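Local atomic coordinates of transcriptional regulator, TetR family (Myxococcus xanthus DK 1622, PDB entry 5K7H), a protein that probably represses transcription by binding DNA through a helix-turn-helix, and holds isovaleryl-coenzyme A in its ligand-binding domain. Residues A[71-76]-A[131-136]; A[95-100]-A[191-196]; A[102-107]-A[168-173]. One frame throughout, in Å; residues are numbered along the deposited sequence.

Contact 1: residues A[71-76]-A[131-136]. With IVC (Isovaleryl-coenzyme A), chain I.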
loop_
_atom_site.group_PDB
_atom_site.type_symbol
_atom_site.label_atom_id
_atom_site.label_comp_id
_atom_site.label_asym_id
_atom_site.label_seq_id
_atom_site.Cartn_x
_atom_site.Cartn_y
_atom_site.Cartn_z
ATOM N N GLY A 71 -2.515 0.262 -18.524
ATOM C CA GLY A 71 -2.312 -0.643 -17.406
ATOM C C GLY A 71 -3.561 -1.428 -17.052
ATOM O O GLY A 71 -3.482 -2.600 -16.676
ATOM N N MET A 72 -4.730 -0.792 -17.159
ATOM C CA MET A 72 -5.980 -1.496 -16.888
ATOM C C MET A 72 -6.305 -2.493 -17.993
ATOM O O MET A 72 -6.848 -3.570 -17.721
ATOM C CB MET A 72 -7.122 -0.496 -16.717
ATOM C CG MET A 72 -7.011 0.343 -15.458
ATOM S SD MET A 72 -7.108 -0.641 -13.948
ATOM C CE MET A 72 -6.564 0.590 -12.775
ATOM N N ASP A 73 -5.990 -2.152 -19.245
ATOM C CA ASP A 73 -6.161 -3.113 -20.332
ATOM C C ASP A 73 -5.349 -4.373 -20.066
ATOM O O ASP A 73 -5.840 -5.493 -20.247
ATOM C CB ASP A 73 -5.748 -2.483 -21.663
ATOM C CG ASP A 73 -6.633 -1.318 -22.057
ATOM O OD1 ASP A 73 -7.739 -1.190 -21.491
ATOM O OD2 ASP A 73 -6.222 -0.531 -22.936
ATOM N N LEU A 74 -4.099 -4.207 -19.632
ATOM C CA LEU A 74 -3.261 -5.357 -19.317
ATOM C C LEU A 74 -3.811 -6.126 -18.123
ATOM O O LEU A 74 -3.836 -7.362 -18.131
ATOM C CB LEU A 74 -1.831 -4.899 -19.044
ATOM C CG LEU A 74 -1.138 -4.189 -20.206
ATOM C CD1 LEU A 74 0.152 -3.560 -19.723
ATOM C CD2 LEU A 74 -0.876 -5.157 -21.350
ATOM N N PHE A 75 -4.252 -5.412 -17.087
ATOM C CA PHE A 75 -4.840 -6.076 -15.931
ATOM C C PHE A 75 -6.058 -6.896 -16.333
ATOM O O PHE A 75 -6.197 -8.059 -15.938
ATOM C CB PHE A 75 -5.223 -5.050 -14.870
ATOM C CG PHE A 75 -6.190 -5.576 -13.856
ATOM C CD1 PHE A 75 -5.759 -6.417 -12.846
ATOM C CD2 PHE A 75 -7.530 -5.241 -13.919
ATOM C CE1 PHE A 75 -6.643 -6.907 -11.914
ATOM C CE2 PHE A 75 -8.420 -5.731 -12.991
ATOM C CZ PHE A 75 -7.975 -6.565 -11.988
ATOM N N GLU A 76 -6.963 -6.296 -17.108
ATOM C CA GLU A 76 -8.164 -7.011 -17.524
ATOM C C GLU A 76 -7.837 -8.145 -18.487
ATOM O O GLU A 76 -8.536 -9.163 -18.502
ATOM C CB GLU A 76 -9.156 -6.037 -18.158
ATOM C CG GLU A 76 -9.713 -5.024 -17.171
ATOM C CD GLU A 76 -10.689 -4.055 -17.810
ATOM O OE1 GLU A 76 -11.101 -4.297 -18.965
ATOM O OE2 GLU A 76 -11.041 -3.050 -17.156
ATOM N N ASP A 131 -10.935 5.476 -12.022
ATOM C CA ASP A 131 -11.503 4.885 -10.817
ATOM C C ASP A 131 -12.732 4.044 -11.133
ATOM O O ASP A 131 -12.975 3.029 -10.469
ATOM C CB ASP A 131 -11.844 5.976 -9.802
ATOM C CG ASP A 131 -10.612 6.542 -9.117
ATOM O OD1 ASP A 131 -9.538 5.908 -9.197
ATOM O OD2 ASP A 131 -10.719 7.617 -8.489
ATOM N N ALA A 132 -13.518 4.446 -12.135
ATOM C CA ALA A 132 -14.619 3.601 -12.588
ATOM C C ALA A 132 -14.119 2.215 -12.966
ATOM O O ALA A 132 -14.756 1.205 -12.646
ATOM C CB ALA A 132 -15.333 4.246 -13.777
ATOM N N ARG A 133 -12.976 2.147 -13.652
ATOM C CA ARG A 133 -12.416 0.852 -14.025
ATOM C C ARG A 133 -11.880 0.114 -12.806
ATOM O O ARG A 133 -12.015 -1.111 -12.708
ATOM C CB ARG A 133 -11.319 1.042 -15.071
ATOM C CG ARG A 133 -11.788 1.783 -16.317
ATOM C CD ARG A 133 -10.735 1.767 -17.411
ATOM N NE ARG A 133 -10.472 0.416 -17.897
ATOM C CZ ARG A 133 -9.582 0.116 -18.838
ATOM N NH1 ARG A 133 -8.858 1.071 -19.405
ATOM N NH2 ARG A 133 -9.413 -1.144 -19.211
ATOM N N LYS A 134 -11.271 0.839 -11.864
ATOM C CA LYS A 134 -10.822 0.206 -10.627
ATOM C C LYS A 134 -12.001 -0.294 -9.807
ATOM O O LYS A 134 -11.938 -1.374 -9.208
ATOM C CB LYS A 134 -9.993 1.183 -9.792
ATOM C CG LYS A 134 -8.781 1.749 -10.494
ATOM C CD LYS A 134 -7.810 2.341 -9.479
ATOM C CE LYS A 134 -7.234 3.663 -9.930
ATOM N NZ LYS A 134 -6.475 4.320 -8.832
ATOM N N LYS A 135 -13.084 0.483 -9.761
ATOM C CA LYS A 135 -14.222 0.115 -8.929
ATOM C C LYS A 135 -14.910 -1.143 -9.441
ATOM O O LYS A 135 -15.478 -1.901 -8.648
ATOM C CB LYS A 135 -15.212 1.275 -8.861
ATOM C CG LYS A 135 -16.011 1.316 -7.577
ATOM C CD LYS A 135 -16.800 2.603 -7.462
ATOM C CE LYS A 135 -17.155 2.892 -6.018
ATOM N NZ LYS A 135 -16.003 3.429 -5.233
ATOM N N LYS A 136 -14.874 -1.385 -10.754
ATOM C CA LYS A 136 -15.436 -2.622 -11.282
ATOM C C LYS A 136 -14.691 -3.838 -10.750
ATOM O O LYS A 136 -15.298 -4.893 -10.530
ATOM C CB LYS A 136 -15.406 -2.611 -12.810
ATOM C CG LYS A 136 -16.431 -1.682 -13.439
ATOM C CD LYS A 136 -16.511 -1.875 -14.943
ATOM C CE LYS A 136 -17.651 -1.069 -15.543
ATOM N NZ LYS A 136 -17.499 0.392 -15.294
HETATM O O9 IVC I . -18.481 2.903 -3.736
HETATM P P1 IVC I . -18.267 2.963 -2.237
HETATM O O5 IVC I . -19.256 2.025 -1.552
HETATM O O6 IVC I . -18.504 4.370 -1.762
HETATM O O2 IVC I . -16.726 2.517 -1.856
HETATM C C1 IVC I . -16.173 3.014 -0.637
HETATM C C2 IVC I . -16.723 2.063 0.613
HETATM O O3 IVC I . -17.538 1.001 0.091
HETATM C C4 IVC I . -15.682 1.540 1.232
HETATM N N1 IVC I . -15.583 2.127 2.544
HETATM C C7 IVC I . -14.974 3.238 2.899
HETATM N N2 IVC I . -15.122 3.428 4.204
HETATM C C8 IVC I . -15.857 2.403 4.692
HETATM C C6 IVC I . -16.151 1.582 3.645
HETATM N N3 IVC I . -16.887 0.458 3.837
HETATM C C15 IVC I . -17.319 0.154 5.040
HETATM N N4 IVC I . -17.050 0.924 6.089
HETATM C C12 IVC I . -16.344 2.035 5.968
HETATM N N5 IVC I . -16.074 2.868 7.144
HETATM O O1 IVC I . -14.418 1.821 0.344
HETATM C C3 IVC I . -14.850 2.951 -0.666
HETATM C C5 IVC I . -14.183 4.280 -0.204
HETATM O O4 IVC I . -13.192 4.638 -1.165
HETATM P P2 IVC I . -13.213 6.190 -1.667
HETATM O O12 IVC I . -13.882 7.029 -0.615
HETATM O O10 IVC I . -11.802 6.689 -1.888
HETATM O O7 IVC I . -14.059 6.286 -3.074
HETATM P P3 IVC I . -13.321 6.567 -4.515
HETATM O O14 IVC I . -14.288 7.242 -5.467
HETATM O O13 IVC I . -12.135 7.474 -4.279
HETATM O O8 IVC I . -12.812 5.127 -5.161
HETATM C C11 IVC I . -11.458 4.975 -5.488
HETATM C C9 IVC I . -11.188 3.460 -5.689
HETATM C C13 IVC I . -12.162 2.924 -6.767
HETATM C C14 IVC I . -9.758 3.263 -6.191
HETATM C C10 IVC I . -11.458 2.706 -4.364
HETATM O O11 IVC I . -11.648 1.371 -4.620
HETATM C C16 IVC I . -10.257 2.859 -3.412
HETATM O O15 IVC I . -9.908 3.934 -3.047
HETATM N N6 IVC I . -9.533 1.643 -2.958
HETATM C C17 IVC I . -8.371 1.764 -2.060
HETATM C C18 IVC I . -7.096 1.731 -2.943
HETATM C C19 IVC I . -7.072 0.525 -3.826
HETATM O O16 IVC I . -7.439 -0.516 -3.419
HETATM N N7 IVC I . -6.590 0.629 -5.214
HETATM C C20 IVC I . -6.564 -0.590 -6.074
HETATM C C21 IVC I . -7.968 -0.881 -6.712
HETATM S S1 IVC I . -7.750 -2.172 -7.987
HETATM C C22 IVC I . -6.647 -1.523 -9.269
HETATM O O17 IVC I . -6.197 -0.443 -9.163
HETATM C C23 IVC I . -6.287 -2.389 -10.513
HETATM C C24 IVC I . -4.942 -3.147 -10.395
HETATM C C25 IVC I . -3.872 -2.460 -9.497
HETATM C C26 IVC I . -4.358 -3.358 -11.781
#

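Contact 2: residues A[95-100]-A[191-196]. With NI (nickel (II) ion), chain C.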
loop_
_atom_site.group_PDB
_atom_site.type_symbol
_atom_site.label_atom_id
_atom_site.label_comp_id
_atom_site.label_asym_id
_atom_site.label_seq_id
_atom_site.Cartn_x
_atom_site.Cartn_y
_atom_site.Cartn_z
ATOM N N ALA A 95 -7.899 -18.110 -8.028
ATOM C CA ALA A 95 -7.315 -17.841 -9.338
ATOM C C ALA A 95 -7.044 -16.354 -9.521
ATOM O O ALA A 95 -5.984 -15.965 -10.026
ATOM C CB ALA A 95 -8.239 -18.357 -10.440
ATOM N N CYS A 96 -7.987 -15.505 -9.110
ATOM C CA CYS A 96 -7.800 -14.066 -9.264
ATOM C C CYS A 96 -6.580 -13.588 -8.490
ATOM O O CYS A 96 -5.828 -12.730 -8.965
ATOM C CB CYS A 96 -9.053 -13.322 -8.802
ATOM S SG CYS A 96 -9.127 -11.601 -9.341
ATOM N N MET A 97 -6.363 -14.136 -7.293
ATOM C CA MET A 97 -5.198 -13.757 -6.502
ATOM C C MET A 97 -3.904 -14.174 -7.196
ATOM O O MET A 97 -2.954 -13.389 -7.280
ATOM C CB MET A 97 -5.294 -14.377 -5.108
ATOM C CG MET A 97 -4.052 -14.194 -4.250
ATOM S SD MET A 97 -4.374 -14.520 -2.501
ATOM C CE MET A 97 -5.242 -13.025 -2.039
ATOM N N ARG A 98 -3.858 -15.408 -7.702
ATOM C CA ARG A 98 -2.656 -15.878 -8.396
ATOM C C ARG A 98 -2.341 -15.001 -9.594
ATOM O O ARG A 98 -1.207 -14.525 -9.752
ATOM C CB ARG A 98 -2.842 -17.331 -8.834
ATOM C CG ARG A 98 -2.777 -18.333 -7.701
ATOM C CD ARG A 98 -2.958 -19.753 -8.205
ATOM N NE ARG A 98 -2.851 -20.725 -7.121
ATOM C CZ ARG A 98 -1.704 -21.207 -6.655
ATOM N NH1 ARG A 98 -0.547 -20.812 -7.173
ATOM N NH2 ARG A 98 -1.712 -22.088 -5.665
ATOM N N HIS A 99 -3.327 -14.769 -10.464
ATOM C CA HIS A 99 -3.094 -13.949 -11.645
ATOM C C HIS A 99 -2.686 -12.533 -11.260
ATOM O O HIS A 99 -1.825 -11.929 -11.911
ATOM C CB HIS A 99 -4.343 -13.925 -12.525
ATOM C CG HIS A 99 -4.628 -15.226 -13.208
ATOM N ND1 HIS A 99 -4.727 -15.340 -14.577
ATOM C CD2 HIS A 99 -4.834 -16.468 -12.711
ATOM C CE1 HIS A 99 -4.984 -16.596 -14.896
ATOM N NE2 HIS A 99 -5.054 -17.301 -13.782
ATOM N N ASN A 100 -3.291 -11.986 -10.204
ATOM C CA ASN A 100 -2.985 -10.615 -9.809
ATOM C C ASN A 100 -1.589 -10.513 -9.204
ATOM O O ASN A 100 -0.879 -9.526 -9.431
ATOM C CB ASN A 100 -4.040 -10.111 -8.824
ATOM C CG ASN A 100 -4.061 -8.598 -8.713
ATOM O OD1 ASN A 100 -3.077 -7.923 -9.019
ATOM N ND2 ASN A 100 -5.188 -8.056 -8.268
ATOM N N GLY A 191 1.386 -19.265 -0.896
ATOM C CA GLY A 191 1.263 -18.949 0.518
ATOM C C GLY A 191 0.069 -18.066 0.815
ATOM O O GLY A 191 -0.695 -18.322 1.749
ATOM N N MET A 192 -0.111 -17.005 0.023
ATOM C CA MET A 192 -1.207 -16.076 0.276
ATOM C C MET A 192 -2.557 -16.728 0.013
ATOM O O MET A 192 -3.520 -16.493 0.755
ATOM C CB MET A 192 -1.041 -14.824 -0.583
ATOM C CG MET A 192 0.160 -13.978 -0.206
ATOM S SD MET A 192 0.103 -12.336 -0.944
ATOM C CE MET A 192 1.549 -11.591 -0.191
ATOM N N VAL A 193 -2.655 -17.546 -1.036
ATOM C CA VAL A 193 -3.913 -18.213 -1.350
ATOM C C VAL A 193 -4.323 -19.134 -0.202
ATOM O O VAL A 193 -5.461 -19.092 0.275
ATOM C CB VAL A 193 -3.799 -18.979 -2.679
ATOM C CG1 VAL A 193 -4.994 -19.903 -2.887
ATOM C CG2 VAL A 193 -3.693 -18.001 -3.836
ATOM N N GLY A 194 -3.395 -19.980 0.249
ATOM C CA GLY A 194 -3.692 -20.902 1.333
ATOM C C GLY A 194 -3.980 -20.230 2.659
ATOM O O GLY A 194 -4.656 -20.821 3.506
ATOM N N MET A 195 -3.487 -19.007 2.856
ATOM C CA MET A 195 -3.696 -18.300 4.115
ATOM C C MET A 195 -5.025 -17.558 4.140
ATOM O O MET A 195 -5.650 -17.449 5.201
ATOM C CB MET A 195 -2.542 -17.324 4.348
ATOM C CG MET A 195 -2.700 -16.412 5.549
ATOM S SD MET A 195 -1.150 -15.583 5.963
ATOM C CE MET A 195 -0.701 -14.871 4.380
ATOM N N LEU A 196 -5.474 -17.048 2.995
ATOM C CA LEU A 196 -6.725 -16.305 2.917
ATOM C C LEU A 196 -7.891 -17.140 2.409
ATOM O O LEU A 196 -9.043 -16.822 2.720
ATOM C CB LEU A 196 -6.551 -15.082 2.009
ATOM C CG LEU A 196 -7.678 -14.049 2.023
ATOM C CD1 LEU A 196 -7.840 -13.420 3.402
ATOM C CD2 LEU A 196 -7.409 -12.977 0.979
HETATM NI NI NI C . -5.335 -19.192 -13.882
#

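Contact 3: residues A[102-107]-A[168-173]. With IVC (Isovaleryl-coenzyme A), chain G.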
loop_
_atom_site.group_PDB
_atom_site.type_symbol
_atom_site.label_atom_id
_atom_site.label_comp_id
_atom_site.label_asym_id
_atom_site.label_seq_id
_atom_site.Cartn_x
_atom_site.Cartn_y
_atom_site.Cartn_z
ATOM N N LEU A 102 0.979 -12.493 -9.977
ATOM C CA LEU A 102 1.936 -12.660 -11.066
ATOM C C LEU A 102 2.051 -11.390 -11.899
ATOM O O LEU A 102 3.137 -11.056 -12.388
ATOM C CB LEU A 102 1.536 -13.848 -11.938
ATOM C CG LEU A 102 2.202 -15.177 -11.561
ATOM C CD1 LEU A 102 2.033 -15.486 -10.081
ATOM C CD2 LEU A 102 1.645 -16.315 -12.404
ATOM N N LEU A 103 0.944 -10.666 -12.075
ATOM C CA LEU A 103 1.015 -9.383 -12.769
ATOM C C LEU A 103 1.873 -8.389 -11.994
ATOM O O LEU A 103 2.629 -7.613 -12.588
ATOM C CB LEU A 103 -0.390 -8.820 -12.983
ATOM C CG LEU A 103 -0.457 -7.497 -13.749
ATOM C CD1 LEU A 103 -0.169 -7.723 -15.227
ATOM C CD2 LEU A 103 -1.802 -6.818 -13.554
ATOM N N VAL A 104 1.768 -8.400 -10.663
ATOM C CA VAL A 104 2.490 -7.430 -9.846
ATOM C C VAL A 104 3.986 -7.714 -9.845
ATOM O O VAL A 104 4.797 -6.786 -9.744
ATOM C CB VAL A 104 1.919 -7.420 -8.412
ATOM C CG1 VAL A 104 2.859 -6.699 -7.445
ATOM C CG2 VAL A 104 0.556 -6.760 -8.395
ATOM N N THR A 105 4.384 -8.981 -9.955
ATOM C CA THR A 105 5.770 -9.376 -9.750
ATOM C C THR A 105 6.534 -9.591 -11.054
ATOM O O THR A 105 7.588 -10.238 -11.038
ATOM C CB THR A 105 5.834 -10.650 -8.904
ATOM O OG1 THR A 105 5.129 -11.708 -9.564
ATOM C CG2 THR A 105 5.227 -10.416 -7.533
ATOM N N ARG A 106 6.049 -9.062 -12.171
ATOM C CA ARG A 106 6.693 -9.305 -13.460
ATOM C C ARG A 106 6.689 -8.007 -14.265
ATOM O O ARG A 106 6.552 -6.908 -13.717
ATOM C CB ARG A 106 6.015 -10.492 -14.163
ATOM C CG ARG A 106 6.209 -11.787 -13.386
ATOM C CD ARG A 106 5.775 -13.032 -14.135
ATOM N NE ARG A 106 5.978 -14.213 -13.296
ATOM C CZ ARG A 106 5.766 -15.467 -13.681
ATOM N NH1 ARG A 106 5.338 -15.733 -14.908
ATOM N NH2 ARG A 106 5.985 -16.461 -12.831
ATOM N N GLY A 107 6.846 -8.132 -15.586
ATOM C CA GLY A 107 7.239 -6.987 -16.396
ATOM C C GLY A 107 6.246 -5.842 -16.358
ATOM O O GLY A 107 6.637 -4.672 -16.342
ATOM N N GLY A 168 -5.021 -5.407 -0.339
ATOM C CA GLY A 168 -3.886 -5.009 0.479
ATOM C C GLY A 168 -2.750 -6.013 0.415
ATOM O O GLY A 168 -1.594 -5.649 0.188
ATOM N N MET A 169 -3.068 -7.294 0.614
ATOM C CA MET A 169 -2.065 -8.345 0.490
ATOM C C MET A 169 -1.356 -8.268 -0.855
ATOM O O MET A 169 -0.128 -8.162 -0.930
ATOM C CB MET A 169 -2.719 -9.720 0.636
ATOM C CG MET A 169 -3.217 -10.073 2.007
ATOM S SD MET A 169 -3.734 -11.799 1.996
ATOM C CE MET A 169 -4.454 -11.948 3.621
ATOM N N VAL A 170 -2.136 -8.331 -1.934
ATOM C CA VAL A 170 -1.568 -8.504 -3.267
ATOM C C VAL A 170 -0.742 -7.287 -3.659
ATOM O O VAL A 170 0.429 -7.409 -4.039
ATOM C CB VAL A 170 -2.694 -8.780 -4.282
ATOM C CG1 VAL A 170 -2.155 -8.822 -5.703
ATOM C CG2 VAL A 170 -3.396 -10.087 -3.942
ATOM N N LEU A 171 -1.331 -6.095 -3.575
ATOM C CA LEU A 171 -0.669 -4.913 -4.108
ATOM C C LEU A 171 0.493 -4.455 -3.238
ATOM O O LEU A 171 1.400 -3.793 -3.744
ATOM C CB LEU A 171 -1.685 -3.783 -4.289
ATOM C CG LEU A 171 -2.827 -4.101 -5.264
ATOM C CD1 LEU A 171 -3.801 -2.942 -5.345
ATOM C CD2 LEU A 171 -2.301 -4.447 -6.656
ATOM N N TRP A 172 0.500 -4.799 -1.949
ATOM C CA TRP A 172 1.655 -4.487 -1.113
ATOM C C TRP A 172 2.914 -5.196 -1.597
ATOM O O TRP A 172 4.023 -4.796 -1.224
ATOM C CB TRP A 172 1.370 -4.872 0.342
ATOM C CG TRP A 172 2.245 -4.180 1.345
ATOM C CD1 TRP A 172 3.310 -4.710 2.017
ATOM C CD2 TRP A 172 2.126 -2.824 1.790
ATOM N NE1 TRP A 172 3.859 -3.767 2.852
ATOM C CE2 TRP A 172 3.151 -2.600 2.732
ATOM C CE3 TRP A 172 1.252 -1.777 1.481
ATOM C CZ2 TRP A 172 3.326 -1.374 3.368
ATOM C CZ3 TRP A 172 1.426 -0.559 2.114
ATOM C CH2 TRP A 172 2.455 -0.367 3.047
ATOM N N ILE A 173 2.766 -6.229 -2.433
ATOM C CA ILE A 173 3.900 -7.060 -2.830
ATOM C C ILE A 173 4.978 -6.225 -3.509
ATOM O O ILE A 173 6.176 -6.460 -3.308
ATOM C CB ILE A 173 3.414 -8.215 -3.729
ATOM C CG1 ILE A 173 2.737 -9.288 -2.873
ATOM C CG2 ILE A 173 4.569 -8.822 -4.530
ATOM C CD1 ILE A 173 2.038 -10.379 -3.666
HETATM O O9 IVC G . 13.667 -9.767 7.109
HETATM P P1 IVC G . 14.227 -9.770 5.698
HETATM O O5 IVC G . 14.852 -11.131 5.400
HETATM O O6 IVC G . 15.283 -8.702 5.568
HETATM O O2 IVC G . 13.004 -9.486 4.634
HETATM C C1 IVC G . 13.232 -8.651 3.498
HETATM C C2 IVC G . 13.501 -9.600 2.165
HETATM O O3 IVC G . 14.340 -10.716 2.495
HETATM C C4 IVC G . 12.289 -10.012 1.859
HETATM N N1 IVC G . 12.181 -10.459 0.499
HETATM C C7 IVC G . 12.285 -9.732 -0.594
HETATM N N2 IVC G . 12.119 -10.513 -1.655
HETATM C C8 IVC G . 11.895 -11.776 -1.217
HETATM C C6 IVC G . 11.933 -11.743 0.144
HETATM N N3 IVC G . 11.742 -12.878 0.867
HETATM C C15 IVC G . 11.517 -14.018 0.251
HETATM N N4 IVC G . 11.469 -14.095 -1.076
HETATM C C12 IVC G . 11.652 -13.025 -1.834
HETATM N N5 IVC G . 11.596 -13.139 -3.294
HETATM O O1 IVC G . 11.400 -8.742 2.076
HETATM C C3 IVC G . 12.136 -7.968 3.236
HETATM C C5 IVC G . 12.482 -6.536 2.754
HETATM O O4 IVC G . 13.316 -6.647 1.602
HETATM P P2 IVC G . 14.337 -5.407 1.298
HETATM O O12 IVC G . 15.738 -5.928 1.148
HETATM O O10 IVC G . 13.915 -4.700 0.028
HETATM O O7 IVC G . 14.271 -4.364 2.569
HETATM P P3 IVC G . 14.538 -2.751 2.439
HETATM O O14 IVC G . 15.897 -2.451 3.033
HETATM O O13 IVC G . 14.511 -2.348 0.981
HETATM O O8 IVC G . 13.363 -1.931 3.279
HETATM C C11 IVC G . 13.390 -2.047 4.677
HETATM C C9 IVC G . 11.962 -2.306 5.226
HETATM C C13 IVC G . 12.117 -2.673 6.724
HETATM C C14 IVC G . 11.144 -1.020 5.116
HETATM C C10 IVC G . 11.314 -3.511 4.496
HETATM O O11 IVC G . 10.609 -4.258 5.407
HETATM C C16 IVC G . 10.334 -3.093 3.378
HETATM O O15 IVC G . 10.689 -2.385 2.491
HETATM N N6 IVC G . 8.933 -3.602 3.415
HETATM C C17 IVC G . 7.947 -3.244 2.374
HETATM C C18 IVC G . 7.159 -1.978 2.800
HETATM C C19 IVC G . 6.608 -2.108 4.181
HETATM O O16 IVC G . 6.237 -3.150 4.580
HETATM N N7 IVC G . 6.522 -0.930 5.054
HETATM C C20 IVC G . 5.974 -1.087 6.430
HETATM C C21 IVC G . 7.083 -1.678 7.374
HETATM S S1 IVC G . 6.504 -1.537 9.098
HETATM C C22 IVC G . 6.373 0.226 9.473
HETATM O O17 IVC G . 6.723 1.020 8.682
HETATM C C23 IVC G . 5.809 0.683 10.846
HETATM C C24 IVC G . 4.351 1.180 10.777
HETATM C C25 IVC G . 4.107 2.220 9.647
HETATM C C26 IVC G . 3.968 1.767 12.125
#

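Contact 1: residues A[71-76]-A[131-136]
M72 on helix 60-83 reaches across to R133 and K134 of helix 124-150. Its CB lies over the centre of the R133 guanidinium, 3.3 Å from CZ, and gives one face of the flat cation an apolar cover. The chain then bends toward the ligand: SD comes 3.9 Å from C23 of isovaleryl-coenzyme A, and the CE methyl touches CG of K134 at 3.4 Å. A slender, unbranched thioether suits a path between a cation and an acyl group. The edge of the guanidinium is taken by acids. R133 NH2 donates to D73 OD1 at 2.8 Å, with the oxygen only 9° out of the guanidinium plane, and NH1 adds a weak bond to the same oxygen. A weak bond at 3.2 Å joins R133 NH2 to E76 OE2; this carboxylate stands 78° to the guanidinium, and the three residues form a salt-bridge network. N69 also accepts from R133 NH1. The two segments run in nearly the same direction, 18° apart. On the ligand side, C24 of the acyl group lies over one face of F75, which also packs on N100 and L103 of helix 89-104, while I115 of helix 109-117 meets both M72 and K134.

Contact 2: residues A[95-100]-A[191-196]
M97 and V193 join two helices of the all-helical ligand-binding domain of a TetR-type regulator, close to the dimer interface. Helix 185-196 meets the second subunit here, in keeping with the four-helix bundle through which this family usually dimerises, and helix 89-104 backs it from within the chain. The segments run roughly antiparallel, at 152°, with axes 9.8 Å apart.

M97 does most of the work. With CG anti to the backbone N (chi1 173°) and chi2 also extended, its chain reaches straight out to the other helix, so that SD rests beside the backbone at V193 N and 3.9 Å from M192 CB. The turn at chi3 (-76°) then directs CE to L196 CD2, 3.7 Å away. The side chains of M97 and V193 pass alongside one another pointing opposite ways, V193 CG2 3.8 Å from M97 SD. The flexible, polarisable thioether can follow the uneven surface of a helix, while the short, branched valine lets the two backbones come near. F166 and V170 of helix 159-171 also pack on M97; on the interface side, S165 and M195 of the second subunit meet M192 and L196 respectively.

At the border R98 lends its aliphatic part, CG touching V193 CG2 at 4.0 Å. In the conformer described, the same methyl lies over one face of its guanidinium, and the charged end suits this border by making salt bridges with D190 and E186 of the same helix as V193.

H99 makes no contact with 191-196 but serves a metal. Its ND1 is hydrogen-bonded to Q78 O, which with the metal bond would hold the ring's rotation, and NE2 binds the nickel ion at 1.9 Å, beside two ligand atoms from elsewhere.

Contact 3: residues A[102-107]-A[168-173]
The indole of W172, next to the I173 that packs on V104 and T105, meets the ligand at its edge: NE1 donates to O16 of isovaleryl-coenzyme A at 3.0 Å (150° at the hydrogen), with that oxygen in the ring plane. A tryptophan suits the place, as it offers one directed N-H from a broad apolar surface; K175 makes a cation-pi contact with it. The other flat group, the R106 guanidinium, has L102 CG over the centre of one face and a salt bridge from NE to D185.

Between the segments the contact is apolar. V104 spreads its two methyls, CG1 to I173 CG2 at 4.0 Å and CG2 to L171 CD2 at 4.1 Å, the latter pair of side chains crossing at about a right angle. T105 turns CG2 to I173 CG2 at 3.5 Å. A chi1 of 59° sets OG1 between the backbone N and the carbonyl carbon, where its hydrogen bonds to I101 O and D185 suit a threonine just past a helix end.

The contact thus joins the end of helix 89-104 and the next residue to the end region of helix 159-171. M192 of helix 185-196 covers I173, and W172 of the second subunit packs on L171.

Helix 89-104 ties the set together: contacts 2 and 3 share it, their centres 11 Å apart, and contact 1 touches it through F75, whose CA lies 3.9 Å from L103 CD2. Contacts 2 and 3 also meet directly, as where M192 CE is 3.7 Å from I173 CD1. The ligand links contacts 1 and 3 across the dimer. The isovaleryl-coenzyme A whose acyl end lies at M72 and F75 also touches L171 of contact 3 and is hydrogen-bonded to W172 of the second subunit; the one bound by this chain's W172 is hydrogen-bonded to K135 of the second subunit. Contact 2 stands back from the pocket, the M192 side chain about 10 Å from a ligand.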